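Local coordinates for protein indole-3-acetic acid-amido synthetase GH3.15 (Arabidopsis thaliana, PDB 6E1Q) that conjugates glutamine, and possibly cysteine, to the auxin precursor indole-3-butyric acid in an ATP-dependent reaction and also modifies the herbicide 2,4-DB, at residues 453-458 with 501-506. Residues are numbered along the deposited sequence; the frame is centred on the assembly and turned at random.
Sequences LLLEPH and EECCFT
Leu454 reaches helix 497-510 with its CD2 methyl, which meets Glu502 and Thr506, two residues one helical turn apart. CD2 of Leu454 lies 3.5 Å from CG of Glu502 and 3.7 Å from OG1 of Thr506, while at the base of the same side chain CB of Leu454 rests 4.0 Å from SG of Cys503. Leu454 supplies most of the surface buried on the 453-458 side, 82 Å² against 19 Å² for Leu455, and no hydrogen bond links the segments.

Glu502 offers its aliphatic part to the methyl: CG is anti to the backbone N (chi1 -172°), and the chain then bends at chi2, with OE1 in a salt bridge to Lys582. The hydroxyl of Thr506 is oriented by its own helix. OG1 of Thr506 stands anti to the carbonyl carbon of its own residue and donates to O of Glu502 at 2.7 Å, from 38° above the carbonyl plane, a common bond of helical threonines to the carbonyl four residues back. Thr506 N, 2.9 Å from that same O of Glu502, approaches from the opposite face, so the carbonyl oxygen is gripped twice.

Deeper in, CD2 of Leu455 comes to 4.3 Å from SG of Cys503, a looser apolar contact between two buried side chains. The contact joins the turn after helix 441-452 to helix 497-510 within the C-terminal domain, away from the ligand pockets. Beneath it runs a mixed sheet: Leu455 and Cys503 both touch Trp482 of strand 477-485, Leu455 also meets Leu484, and Cys503 packs on Ile530 of strand 529-533.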
# COMPACT_ATOMS: atom_id res chain seq x y z
N LEU A 453 -22.51 2.76 -4.39
CA LEU A 453 -23.18 2.02 -5.45
C LEU A 453 -24.47 2.70 -5.90
O LEU A 453 -24.85 2.62 -7.07
CB LEU A 453 -23.49 0.61 -4.97
CG LEU A 453 -23.51 -0.43 -6.07
CD1 LEU A 453 -22.07 -0.79 -6.42
CD2 LEU A 453 -24.30 -1.64 -5.59
N LEU A 454 -25.15 3.40 -4.98
CA LEU A 454 -26.41 4.05 -5.36
C LEU A 454 -26.20 5.14 -6.39
O LEU A 454 -27.17 5.55 -7.04
CB LEU A 454 -27.09 4.64 -4.12
CG LEU A 454 -28.02 3.69 -3.36
CD1 LEU A 454 -27.30 2.42 -2.94
CD2 LEU A 454 -28.59 4.40 -2.15
N LEU A 455 -24.98 5.65 -6.53
CA LEU A 455 -24.73 6.69 -7.53
C LEU A 455 -24.57 6.14 -8.95
O LEU A 455 -24.71 6.92 -9.90
CB LEU A 455 -23.47 7.48 -7.19
CG LEU A 455 -23.29 8.11 -5.81
CD1 LEU A 455 -21.79 8.38 -5.59
CD2 LEU A 455 -24.11 9.39 -5.67
N GLU A 456 -24.25 4.85 -9.10
CA GLU A 456 -24.05 4.30 -10.44
C GLU A 456 -25.21 4.55 -11.39
O GLU A 456 -24.95 4.91 -12.55
CB GLU A 456 -23.76 2.79 -10.37
CG GLU A 456 -22.37 2.43 -9.88
CD GLU A 456 -22.06 0.95 -10.07
OE1 GLU A 456 -22.93 0.23 -10.62
OE2 GLU A 456 -20.96 0.51 -9.69
N PRO A 457 -26.48 4.39 -11.00
CA PRO A 457 -27.57 4.73 -11.92
C PRO A 457 -27.63 6.20 -12.31
O PRO A 457 -28.32 6.53 -13.27
CB PRO A 457 -28.84 4.32 -11.15
CG PRO A 457 -28.37 3.28 -10.20
CD PRO A 457 -27.00 3.72 -9.79
N HIS A 458 -26.93 7.08 -11.60
CA HIS A 458 -26.97 8.51 -11.92
C HIS A 458 -25.71 8.99 -12.64
O HIS A 458 -25.54 10.20 -12.81
CB HIS A 458 -27.20 9.33 -10.66
CG HIS A 458 -28.52 9.05 -10.01
ND1 HIS A 458 -28.76 7.90 -9.28
CD2 HIS A 458 -29.67 9.75 -10.01
CE1 HIS A 458 -30.01 7.92 -8.86
NE2 HIS A 458 -30.58 9.03 -9.28
N GLU A 501 -29.61 11.58 0.16
CA GLU A 501 -30.14 11.27 1.47
C GLU A 501 -30.21 9.76 1.69
O GLU A 501 -29.97 9.27 2.80
CB GLU A 501 -31.51 11.92 1.65
CG GLU A 501 -31.42 13.45 1.80
CD GLU A 501 -32.78 14.13 2.01
OE1 GLU A 501 -33.80 13.70 1.42
OE2 GLU A 501 -32.82 15.12 2.78
N GLU A 502 -30.54 9.00 0.63
CA GLU A 502 -30.51 7.55 0.76
C GLU A 502 -29.09 7.03 0.91
O GLU A 502 -28.86 6.04 1.61
CB GLU A 502 -31.22 6.90 -0.43
CG GLU A 502 -31.43 5.37 -0.32
CD GLU A 502 -32.45 4.97 0.74
OE1 GLU A 502 -33.08 5.88 1.33
OE2 GLU A 502 -32.63 3.75 0.98
N CYS A 503 -28.11 7.71 0.28
CA CYS A 503 -26.70 7.36 0.51
C CYS A 503 -26.35 7.49 1.99
O CYS A 503 -25.71 6.61 2.57
CB CYS A 503 -25.77 8.25 -0.32
SG CYS A 503 -25.77 7.80 -2.06
N CYS A 504 -26.76 8.61 2.61
CA CYS A 504 -26.50 8.80 4.03
C CYS A 504 -27.02 7.63 4.84
O CYS A 504 -26.31 7.06 5.68
CB CYS A 504 -27.15 10.10 4.51
SG CYS A 504 -26.39 11.58 3.91
N PHE A 505 -28.27 7.25 4.58
CA PHE A 505 -28.88 6.13 5.30
C PHE A 505 -28.13 4.83 5.06
O PHE A 505 -27.96 4.02 5.98
CB PHE A 505 -30.33 5.98 4.87
CG PHE A 505 -30.96 4.73 5.34
CD1 PHE A 505 -31.31 4.58 6.68
CD2 PHE A 505 -31.20 3.69 4.45
CE1 PHE A 505 -31.92 3.41 7.13
CE2 PHE A 505 -31.79 2.50 4.89
CZ PHE A 505 -32.16 2.37 6.23
N THR A 506 -27.68 4.60 3.82
CA THR A 506 -27.08 3.32 3.48
C THR A 506 -25.76 3.13 4.20
O THR A 506 -25.44 2.01 4.62
CB THR A 506 -26.90 3.23 1.96
OG1 THR A 506 -28.16 3.44 1.35
CG2 THR A 506 -26.37 1.86 1.54